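Local coordinates for cell wall binding protein cwp8 (Peptoclostridium difficile, PDB 5J6Q) that probably attaches to the bacterial cell wall through its three CWB2 modules, as an S-layer-associated cell wall protein, at residues 284-290 / 571-577; 367-373 / 391-397; 515-521 / 545-551. All blocks are in the same frame, centred on the assembly; numbering follows the deposited sequence.

Contact 1. Residues 284-290 / 571-577; sequences LKVEVLS and KLVQIGE. With SO4 (sulfate ion), chain H.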
loop_
_atom_site.group_PDB
_atom_site.type_symbol
_atom_site.label_atom_id
_atom_site.label_comp_id
_atom_site.label_asym_id
_atom_site.label_seq_id
_atom_site.Cartn_x
_atom_site.Cartn_y
_atom_site.Cartn_z
ATOM N N LEU A 284 12.555 0.417 -5.365
ATOM C CA LEU A 284 11.626 -0.682 -5.653
ATOM C C LEU A 284 11.857 -1.259 -7.027
ATOM O O LEU A 284 12.454 -0.595 -7.873
ATOM C CB LEU A 284 10.132 -0.215 -5.552
ATOM C CG LEU A 284 9.767 0.788 -4.380
ATOM C CD1 LEU A 284 8.266 0.990 -4.392
ATOM C CD2 LEU A 284 10.137 0.201 -2.955
ATOM N N LYS A 285 11.324 -2.488 -7.262
ATOM C CA LYS A 285 11.385 -3.120 -8.528
ATOM C C LYS A 285 10.318 -2.439 -9.536
ATOM O O LYS A 285 10.563 -2.353 -10.747
ATOM C CB LYS A 285 11.100 -4.590 -8.370
ATOM C CG LYS A 285 12.133 -5.394 -7.464
ATOM C CD LYS A 285 13.555 -5.493 -8.032
ATOM C CE LYS A 285 14.543 -6.216 -7.065
ATOM N NZ LYS A 285 15.369 -5.248 -6.226
ATOM N N VAL A 286 9.172 -1.988 -9.024
ATOM C CA VAL A 286 8.120 -1.352 -9.856
ATOM C C VAL A 286 7.682 -0.130 -9.130
ATOM O O VAL A 286 7.268 -0.186 -7.955
ATOM C CB VAL A 286 6.998 -2.328 -10.095
ATOM C CG1 VAL A 286 5.884 -1.689 -10.996
ATOM C CG2 VAL A 286 7.561 -3.583 -10.775
ATOM N N GLU A 287 7.919 0.992 -9.766
ATOM C CA GLU A 287 7.567 2.328 -9.214
ATOM C C GLU A 287 6.604 3.045 -10.244
ATOM O O GLU A 287 6.801 2.865 -11.457
ATOM C CB GLU A 287 8.849 3.205 -9.005
ATOM C CG GLU A 287 9.359 3.084 -7.554
ATOM C CD GLU A 287 10.753 3.719 -7.286
ATOM O OE1 GLU A 287 11.122 4.661 -7.987
ATOM O OE2 GLU A 287 11.475 3.259 -6.333
ATOM N N VAL A 288 5.597 3.764 -9.751
ATOM C CA VAL A 288 4.674 4.565 -10.548
ATOM C C VAL A 288 4.979 6.088 -10.200
ATOM O O VAL A 288 5.059 6.505 -9.016
ATOM C CB VAL A 288 3.226 4.173 -10.169
ATOM C CG1 VAL A 288 2.194 4.941 -11.012
ATOM C CG2 VAL A 288 3.050 2.688 -10.343
ATOM N N LEU A 289 5.202 6.897 -11.238
ATOM C CA LEU A 289 5.384 8.314 -11.091
ATOM C C LEU A 289 4.031 8.903 -11.720
ATOM O O LEU A 289 4.004 8.923 -12.916
ATOM C CB LEU A 289 6.562 8.894 -11.941
ATOM C CG LEU A 289 8.009 8.461 -11.351
ATOM C CD1 LEU A 289 8.936 9.047 -12.244
ATOM C CD2 LEU A 289 8.164 8.883 -9.834
ATOM N N SER A 290 3.022 9.345 -10.947
ATOM C CA SER A 290 1.860 9.903 -11.586
ATOM C C SER A 290 1.047 10.698 -10.659
ATOM O O SER A 290 1.299 10.649 -9.469
ATOM C CB SER A 290 0.986 8.784 -12.093
ATOM O OG SER A 290 0.616 8.099 -10.922
ATOM N N LYS A 571 14.601 -2.518 -12.805
ATOM C CA LYS A 571 13.589 -1.573 -12.340
ATOM C C LYS A 571 12.615 -1.227 -13.488
ATOM O O LYS A 571 13.053 -0.933 -14.643
ATOM C CB LYS A 571 14.292 -0.258 -11.833
ATOM C CG LYS A 571 13.409 0.568 -10.892
ATOM C CD LYS A 571 13.958 1.949 -10.621
ATOM C CE LYS A 571 13.239 2.491 -9.397
ATOM N NZ LYS A 571 13.533 3.924 -9.100
ATOM N N LEU A 572 11.361 -1.273 -13.228
ATOM C CA LEU A 572 10.330 -0.853 -14.224
ATOM C C LEU A 572 9.654 0.390 -13.626
ATOM O O LEU A 572 9.140 0.325 -12.522
ATOM C CB LEU A 572 9.410 -2.023 -14.411
ATOM C CG LEU A 572 8.231 -1.839 -15.348
ATOM C CD1 LEU A 572 8.619 -1.171 -16.711
ATOM C CD2 LEU A 572 7.702 -3.234 -15.519
ATOM N N VAL A 573 9.757 1.554 -14.275
ATOM C CA VAL A 573 9.125 2.772 -13.741
ATOM C C VAL A 573 7.892 3.067 -14.634
ATOM O O VAL A 573 8.095 3.351 -15.807
ATOM C CB VAL A 573 10.091 3.962 -13.802
ATOM C CG1 VAL A 573 9.460 5.236 -13.283
ATOM C CG2 VAL A 573 11.404 3.657 -13.037
ATOM N N GLN A 574 6.665 2.996 -14.144
ATOM C CA GLN A 574 5.470 3.415 -14.956
ATOM C C GLN A 574 5.214 4.951 -14.870
ATOM O O GLN A 574 5.109 5.447 -13.768
ATOM C CB GLN A 574 4.166 2.739 -14.396
ATOM C CG GLN A 574 2.879 3.355 -14.999
ATOM C CD GLN A 574 1.713 2.455 -14.694
ATOM O OE1 GLN A 574 1.869 1.241 -14.607
ATOM N NE2 GLN A 574 0.566 3.045 -14.353
ATOM N N ILE A 575 5.076 5.689 -15.964
ATOM C CA ILE A 575 4.732 7.102 -15.907
ATOM C C ILE A 575 3.183 7.245 -16.114
ATOM O O ILE A 575 2.698 6.743 -17.166
ATOM C CB ILE A 575 5.370 7.944 -17.078
ATOM C CG1 ILE A 575 6.955 7.703 -17.141
ATOM C CG2 ILE A 575 5.113 9.502 -16.866
ATOM C CD1 ILE A 575 7.492 7.921 -15.787
ATOM N N GLY A 576 2.438 7.957 -15.210
ATOM C CA GLY A 576 0.986 8.126 -15.502
ATOM C C GLY A 576 0.153 6.972 -15.019
ATOM O O GLY A 576 0.668 6.004 -14.413
ATOM N N GLU A 577 -1.135 7.046 -15.286
ATOM C CA GLU A 577 -2.127 6.063 -14.829
ATOM C C GLU A 577 -2.896 5.493 -16.010
ATOM O O GLU A 577 -2.747 6.004 -17.116
ATOM C CB GLU A 577 -3.161 6.778 -13.866
ATOM C CG GLU A 577 -2.562 7.102 -12.534
ATOM C CD GLU A 577 -2.169 5.893 -11.702
ATOM O OE1 GLU A 577 -1.253 6.056 -10.862
ATOM O OE2 GLU A 577 -2.761 4.807 -11.873
HETATM S S SO4 H . 12.978 6.552 -11.787
HETATM O O1 SO4 H . 12.115 6.578 -12.977
HETATM O O2 SO4 H . 12.040 6.544 -10.503
HETATM O O3 SO4 H . 13.939 5.411 -11.652
HETATM O O4 SO4 H . 13.651 7.791 -12.110
#
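Lys571 turns its CG away from its backbone N (chi1 -160°) and then runs fully extended, which carries NZ across to the carboxylate of Glu287, itself extended beyond CG. The two side chains meet in a salt bridge, NZ to OE1 at 2.8 Å, with the ammonium 54° out of the carboxylate plane. The other oxygen, Glu287 OE2, receives the backbone N of Leu284 at 3.2 Å, so the carboxylate is held through both of its oxygens. Lys571 NZ also donates to sulfate O3 at 3.0 Å and pairs with Glu283; this gathering of charges probably favours the ionised lysine.

Further along, Ser290 and Glu577 close the other end. The hydroxyl of Ser290 donates to Glu577 OE1 at 2.8 Å, on the anti side and close to the carboxylate plane, while Val288 CG1 lies 3.6 Å from the same OE1. Between these polar ends Leu289 CD1 rests on Val573 CG1 and on Ile575 CD1, 4.0 Å from each.

Five backbone bonds in parallel register join the strands, from Leu572 N to Lys285 O at 2.8 Å through to Gly576 N to Leu289 O. The short strand axes diverge by 21°, the usual twist. Strand 286-289 is an outermost strand of a four-stranded parallel sheet and 572-575 its neighbour, so segments whose nearest ends are 281 residues apart complete one parallel sheet, consistent with a CWB2 module. Helix 581-590 packs on the face of Val286, Leu572 and Gln574, helix 294-305 meets Leu289 and Ile575 on the other, and strand 516-519 continues the sheet beyond 572-575.

Contact 2. Residues 367-373 / 391-397; sequences KIYIVGG and SKVERVS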
loop_
_atom_site.group_PDB
_atom_site.type_symbol
_atom_site.label_atom_id
_atom_site.label_comp_id
_atom_site.label_asym_id
_atom_site.label_seq_id
_atom_site.Cartn_x
_atom_site.Cartn_y
_atom_site.Cartn_z
ATOM N N LYS A 367 16.463 30.690 -16.534
ATOM C CA LYS A 367 15.510 30.979 -17.574
ATOM C C LYS A 367 14.300 29.992 -17.678
ATOM O O LYS A 367 14.384 28.845 -17.304
ATOM C CB LYS A 367 16.266 30.936 -18.888
ATOM C CG LYS A 367 17.020 32.225 -19.146
ATOM C CD LYS A 367 18.479 31.944 -19.397
ATOM C CE LYS A 367 18.760 31.905 -20.874
ATOM N NZ LYS A 367 20.086 31.298 -21.143
ATOM N N ILE A 368 13.224 30.492 -18.214
ATOM C CA ILE A 368 11.984 29.815 -18.469
ATOM C C ILE A 368 11.770 29.944 -20.001
ATOM O O ILE A 368 11.644 31.084 -20.493
ATOM C CB ILE A 368 10.781 30.444 -17.741
ATOM C CG1 ILE A 368 10.922 30.285 -16.204
ATOM C CG2 ILE A 368 9.479 29.797 -18.250
ATOM C CD1 ILE A 368 9.801 31.020 -15.464
ATOM N N TYR A 369 11.833 28.778 -20.755
ATOM C CA TYR A 369 11.576 28.804 -22.160
ATOM C C TYR A 369 10.137 28.358 -22.378
ATOM O O TYR A 369 9.746 27.321 -21.829
ATOM C CB TYR A 369 12.472 27.833 -22.906
ATOM C CG TYR A 369 13.948 28.042 -22.720
ATOM C CD1 TYR A 369 14.599 27.570 -21.596
ATOM C CD2 TYR A 369 14.710 28.688 -23.695
ATOM C CE1 TYR A 369 15.980 27.717 -21.443
ATOM C CE2 TYR A 369 16.084 28.844 -23.552
ATOM C CZ TYR A 369 16.715 28.360 -22.423
ATOM O OH TYR A 369 18.083 28.535 -22.279
ATOM N N ILE A 370 9.360 29.079 -23.148
ATOM C CA ILE A 370 7.986 28.692 -23.483
ATOM C C ILE A 370 8.097 28.160 -24.933
ATOM O O ILE A 370 8.521 28.902 -25.806
ATOM C CB ILE A 370 7.098 29.934 -23.321
ATOM C CG1 ILE A 370 6.920 30.201 -21.832
ATOM C CG2 ILE A 370 5.731 29.772 -24.000
ATOM C CD1 ILE A 370 6.543 31.604 -21.483
ATOM N N VAL A 371 7.813 26.860 -25.166
ATOM C CA VAL A 371 7.884 26.313 -26.519
ATOM C C VAL A 371 6.503 26.402 -27.184
ATOM O O VAL A 371 5.506 26.136 -26.517
ATOM C CB VAL A 371 8.404 24.874 -26.402
ATOM C CG1 VAL A 371 8.386 24.170 -27.768
ATOM C CG2 VAL A 371 9.831 24.899 -25.829
ATOM N N GLY A 372 6.429 26.794 -28.469
ATOM C CA GLY A 372 5.145 26.898 -29.132
ATOM C C GLY A 372 4.667 28.337 -29.214
ATOM O O GLY A 372 5.211 29.241 -28.564
ATOM N N GLY A 373 3.628 28.552 -30.026
ATOM C CA GLY A 373 3.080 29.885 -30.209
ATOM C C GLY A 373 2.126 30.209 -29.086
ATOM O O GLY A 373 1.979 29.418 -28.157
ATOM N N SER A 391 15.998 35.301 -14.767
ATOM C CA SER A 391 16.939 35.928 -15.691
ATOM C C SER A 391 16.270 36.266 -17.013
ATOM O O SER A 391 16.542 37.320 -17.572
ATOM C CB SER A 391 18.120 34.996 -15.935
ATOM O OG SER A 391 18.982 35.477 -16.952
ATOM N N LYS A 392 15.360 35.391 -17.508
ATOM C CA LYS A 392 14.660 35.599 -18.790
ATOM C C LYS A 392 13.570 34.508 -19.174
ATOM O O LYS A 392 13.848 33.309 -19.087
ATOM C CB LYS A 392 15.715 35.614 -19.917
ATOM C CG LYS A 392 15.146 36.053 -21.260
ATOM C CD LYS A 392 16.200 36.033 -22.359
ATOM C CE LYS A 392 15.557 36.076 -23.725
ATOM N NZ LYS A 392 16.465 35.556 -24.793
ATOM N N VAL A 393 12.361 34.966 -19.562
ATOM C CA VAL A 393 11.280 34.184 -20.087
ATOM C C VAL A 393 11.492 34.323 -21.615
ATOM O O VAL A 393 11.082 35.320 -22.192
ATOM C CB VAL A 393 9.900 34.737 -19.665
ATOM C CG1 VAL A 393 8.793 33.833 -20.199
ATOM C CG2 VAL A 393 9.786 34.835 -18.156
ATOM N N GLU A 394 12.165 33.349 -22.245
ATOM C CA GLU A 394 12.483 33.358 -23.671
ATOM C C GLU A 394 11.575 32.438 -24.481
ATOM O O GLU A 394 11.471 31.242 -24.162
ATOM C CB GLU A 394 13.938 32.903 -23.837
ATOM C CG GLU A 394 14.361 32.680 -25.279
ATOM C CD GLU A 394 15.838 32.345 -25.390
ATOM O OE1 GLU A 394 16.447 31.921 -24.380
ATOM O OE2 GLU A 394 16.394 32.509 -26.493
ATOM N N ARG A 395 10.914 32.965 -25.529
ATOM C CA ARG A 395 10.048 32.078 -26.288
ATOM C C ARG A 395 10.781 31.470 -27.469
ATOM O O ARG A 395 11.546 32.147 -28.192
ATOM C CB ARG A 395 8.748 32.765 -26.719
ATOM C CG ARG A 395 7.703 31.677 -27.037
ATOM C CD ARG A 395 6.378 32.181 -27.588
ATOM N NE ARG A 395 5.550 32.761 -26.529
ATOM C CZ ARG A 395 4.323 32.353 -26.208
ATOM N NH1 ARG A 395 3.634 32.982 -25.271
ATOM N NH2 ARG A 395 3.783 31.302 -26.815
ATOM N N VAL A 396 10.566 30.142 -27.620
ATOM C CA VAL A 396 11.189 29.296 -28.637
ATOM C C VAL A 396 10.033 28.887 -29.505
ATOM O O VAL A 396 9.274 27.953 -29.157
ATOM C CB VAL A 396 11.886 28.068 -27.979
ATOM C CG1 VAL A 396 12.545 27.183 -29.032
ATOM C CG2 VAL A 396 12.926 28.529 -26.953
ATOM N N SER A 397 9.889 29.569 -30.639
ATOM C CA SER A 397 8.748 29.318 -31.492
ATOM C C SER A 397 8.895 29.837 -32.932
ATOM O O SER A 397 9.830 30.599 -33.264
ATOM C CB SER A 397 7.525 29.957 -30.862
ATOM O OG SER A 397 6.344 29.431 -31.442
#
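Ile370 lays its CG2 methyl over the guanidinium of Arg395, 3.6 Å above the plane and over its centre. The arginine bends at chi3 (-76°) after an extended start, which brings the flat group back across the neighbouring strand. Its NH2 then donates to Gly372 O at 3.1 Å; the acceptor lies near the guanidinium plane, whereas the donor stands 38° out of the carbonyl plane. On the same face of the sheet, that of Ile370, Val393 and Arg395, Ile370 CD1 is pressed to 3.4 Å from Val393 CG1, tighter than ordinary van der Waals contact.

The opposite face carries Tyr369 and Glu394 side by side, pointing the same way, with ring and carboxylate planes 25° apart and OE1 3.2 Å from CE2. Val396 CG2 comes to the edge of that ring, 3.7 Å from CD2.

Five backbone bonds, among them Val396 N to Ile370 O at 3.0 Å, tie the strands of a beta-alpha-beta unit whose helix 379-386 packs against Ile370 and Val393. Strand 392-396 is outermost in its parallel sheet.

Each charged end has further partners: Arg395 NH1 reaches Val377 O and forms a salt bridge with Glu382, and Glu394 OE2 is bonded to Gln411 and paired with Lys392. The chemistry therefore implies that the arginine is held in orientation by bonds at NH1 and NH2, with the Ile370 methyl packed over one face, and its positive charge is probably offset, at least in part, by Glu382.

Contact 3. Residues 515-521 / 545-551; sequences KAYVAKD and APIVLTT. With SO4 (sulfate ion), chain H.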
loop_
_atom_site.group_PDB
_atom_site.type_symbol
_atom_site.label_atom_id
_atom_site.label_comp_id
_atom_site.label_asym_id
_atom_site.label_seq_id
_atom_site.Cartn_x
_atom_site.Cartn_y
_atom_site.Cartn_z
ATOM N N LYS A 515 17.236 -0.238 -16.980
ATOM C CA LYS A 515 15.914 0.200 -16.537
ATOM C C LYS A 515 14.976 0.250 -17.727
ATOM O O LYS A 515 15.429 0.393 -18.918
ATOM C CB LYS A 515 15.995 1.627 -15.966
ATOM C CG LYS A 515 15.668 1.724 -14.507
ATOM C CD LYS A 515 15.654 3.212 -14.129
ATOM C CE LYS A 515 16.173 3.542 -12.765
ATOM N NZ LYS A 515 16.398 4.999 -12.725
ATOM N N ALA A 516 13.678 0.185 -17.430
ATOM C CA ALA A 516 12.672 0.333 -18.502
ATOM C C ALA A 516 11.621 1.280 -17.933
ATOM O O ALA A 516 11.214 1.142 -16.738
ATOM C CB ALA A 516 12.016 -1.043 -18.875
ATOM N N TYR A 517 11.267 2.239 -18.690
ATOM C CA TYR A 517 10.165 3.091 -18.312
ATOM C C TYR A 517 8.909 2.688 -19.203
ATOM O O TYR A 517 9.101 2.190 -20.322
ATOM C CB TYR A 517 10.548 4.511 -18.673
ATOM C CG TYR A 517 11.531 5.112 -17.677
ATOM C CD1 TYR A 517 12.875 4.801 -17.721
ATOM C CD2 TYR A 517 11.104 5.985 -16.686
ATOM C CE1 TYR A 517 13.780 5.340 -16.821
ATOM C CE2 TYR A 517 11.995 6.526 -15.759
ATOM C CZ TYR A 517 13.336 6.195 -15.841
ATOM O OH TYR A 517 14.211 6.663 -14.920
ATOM N N VAL A 518 7.649 2.942 -18.768
ATOM C CA VAL A 518 6.487 2.578 -19.686
ATOM C C VAL A 518 5.450 3.715 -19.609
ATOM O O VAL A 518 5.250 4.256 -18.512
ATOM C CB VAL A 518 5.927 1.175 -19.252
ATOM C CG1 VAL A 518 5.578 1.092 -17.782
ATOM C CG2 VAL A 518 4.705 0.787 -20.068
ATOM N N ALA A 519 4.801 4.090 -20.751
ATOM C CA ALA A 519 3.866 5.179 -20.706
ATOM C C ALA A 519 2.739 4.957 -21.721
ATOM O O ALA A 519 2.913 4.184 -22.637
ATOM C CB ALA A 519 4.632 6.455 -21.071
ATOM N N LYS A 520 1.622 5.671 -21.620
ATOM C CA LYS A 520 0.486 5.343 -22.610
ATOM C C LYS A 520 0.850 5.632 -23.929
ATOM O O LYS A 520 1.541 6.614 -24.167
ATOM C CB LYS A 520 -0.708 6.173 -22.169
ATOM C CG LYS A 520 -1.198 5.549 -20.881
ATOM C CD LYS A 520 -2.555 6.172 -20.451
ATOM C CE LYS A 520 -2.340 7.424 -19.721
ATOM N NZ LYS A 520 -3.609 8.116 -19.662
ATOM N N ASP A 521 0.422 4.834 -24.861
ATOM C CA ASP A 521 0.764 5.071 -26.277
ATOM C C ASP A 521 -0.238 5.954 -27.119
ATOM O O ASP A 521 -0.002 6.213 -28.281
ATOM C CB ASP A 521 0.827 3.675 -26.927
ATOM C CG ASP A 521 -0.526 2.883 -26.768
ATOM O OD1 ASP A 521 -1.528 3.477 -26.329
ATOM O OD2 ASP A 521 -0.565 1.687 -27.097
ATOM N N ALA A 545 17.709 4.852 -20.597
ATOM C CA ALA A 545 16.770 3.759 -20.560
ATOM C C ALA A 545 15.653 4.108 -21.576
ATOM O O ALA A 545 15.452 5.268 -21.896
ATOM C CB ALA A 545 16.166 3.692 -19.084
ATOM N N PRO A 546 14.980 3.103 -22.116
ATOM C CA PRO A 546 13.909 3.387 -23.096
ATOM C C PRO A 546 12.448 3.604 -22.426
ATOM O O PRO A 546 12.215 3.299 -21.263
ATOM C CB PRO A 546 13.893 2.111 -23.912
ATOM C CG PRO A 546 14.009 1.052 -22.805
ATOM C CD PRO A 546 15.256 1.651 -22.031
ATOM N N ILE A 547 11.505 4.103 -23.237
ATOM C CA ILE A 547 10.154 4.270 -22.796
ATOM C C ILE A 547 9.360 3.244 -23.650
ATOM O O ILE A 547 9.336 3.355 -24.857
ATOM C CB ILE A 547 9.602 5.690 -22.986
ATOM C CG1 ILE A 547 10.338 6.648 -22.043
ATOM C CG2 ILE A 547 7.973 5.680 -22.641
ATOM C CD1 ILE A 547 9.939 8.161 -22.179
ATOM N N VAL A 548 8.824 2.215 -23.032
ATOM C CA VAL A 548 7.989 1.286 -23.785
ATOM C C VAL A 548 6.596 2.034 -23.915
ATOM O O VAL A 548 6.055 2.468 -22.893
ATOM C CB VAL A 548 7.857 0.000 -22.919
ATOM C CG1 VAL A 548 6.748 -0.978 -23.473
ATOM C CG2 VAL A 548 9.244 -0.714 -22.871
ATOM N N LEU A 549 6.030 2.176 -25.122
ATOM C CA LEU A 549 4.710 2.868 -25.171
ATOM C C LEU A 549 3.602 1.818 -25.282
ATOM O O LEU A 549 3.494 1.035 -26.271
ATOM C CB LEU A 549 4.645 3.776 -26.382
ATOM C CG LEU A 549 5.609 4.965 -26.299
ATOM C CD1 LEU A 549 5.587 5.674 -27.654
ATOM C CD2 LEU A 549 5.275 5.935 -25.115
ATOM N N THR A 550 2.779 1.771 -24.201
ATOM C CA THR A 550 1.657 0.893 -24.301
ATOM C C THR A 550 0.520 1.347 -23.353
ATOM O O THR A 550 0.808 1.915 -22.287
ATOM C CB THR A 550 2.035 -0.556 -23.919
ATOM O OG1 THR A 550 0.993 -1.431 -24.423
ATOM C CG2 THR A 550 2.087 -0.747 -22.453
ATOM N N THR A 551 -0.759 1.083 -23.754
ATOM C CA THR A 551 -1.863 1.347 -22.805
ATOM C C THR A 551 -2.439 0.038 -22.362
ATOM O O THR A 551 -2.647 -0.197 -21.190
ATOM C CB THR A 551 -2.980 2.225 -23.438
ATOM O OG1 THR A 551 -2.367 3.407 -23.894
ATOM C CG2 THR A 551 -4.066 2.614 -22.377
HETATM S S SO4 H . 12.978 6.552 -11.787
HETATM O O1 SO4 H . 12.115 6.578 -12.977
HETATM O O2 SO4 H . 12.040 6.544 -10.503
HETATM O O3 SO4 H . 13.939 5.411 -11.652
HETATM O O4 SO4 H . 13.651 7.791 -12.110
HETATM O O HOH W 1 -2.206 -0.393 -26.142
#
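A beta-alpha-beta crossover of the CWB2 module supplies this contact: strand 516-519, helix 531-542 and strand 547-549 follow one another, and the two strands lie side by side and parallel. Their short axes approach to 4.3 Å at an angle of 33°. Four backbone bonds hold them, of which Val548 N to Tyr517 O is the shortest at 2.7 Å.

Tyr517 has its CG opposite the carbonyl carbon (chi1 -77°), which brings one edge of the ring against Ala545, whose CB lies in the ring plane and 3.7 Å from CE1. Its hydroxyl is hydrogen-bonded to Ser543, which also bonds Lys515 NZ. Lys515 NZ also donates to a sulfate, probably from the crystallisation liquor, at 2.7 Å from O3; Lys571 reaches the same ion, so the gathered positive groups suit an anion.

Apolar side chains pack on both faces of the pair. Ala519 CB touches Ile547 CG2 at 3.8 Å on the face of Tyr517, where helix 531-542 packs on Tyr517, Ile547 and Leu549. On the reverse side Val518 CG2 meets Thr550 CG2 at 3.9 Å, and helix 581-590 packs there. Gln558 and Asn502 bond to backbone atoms of the 547-549 strand.

At the C-terminal end of the strands Asp521 and Thr551 cross at about a right angle. A water donates to Asp521 OD2 and accepts from Thr551 N, bridging the two residues, while Thr551 OG1 donates to Asp521 OD1 at 2.6 Å from 54° above the carboxylate plane.

Overall arrangement
Contacts 1 and 3 belong to one four-stranded parallel sheet, in which strands 572-575 and 516-519 are neighbours, and both reach the same sulfate; their centres are 10 Å apart. Contact 2 sits in a different parallel sheet, its centre about 30 Å from that of contact 1. Contacts 1 and 3 are largely buried, whereas contact 2 is only partly buried and lies farther from the chain centre. Contacts 2 and 3 each join consecutive strands of a beta-alpha-beta unit; contact 1 instead unites sequence-distant segments. To the shared backbone bonding contact 1 adds a lysine–glutamate salt bridge, contact 2 an arginine packed under a methyl and reaching a carbonyl, and contact 3 apolar packing with an Asp–Thr bond at the strand ends.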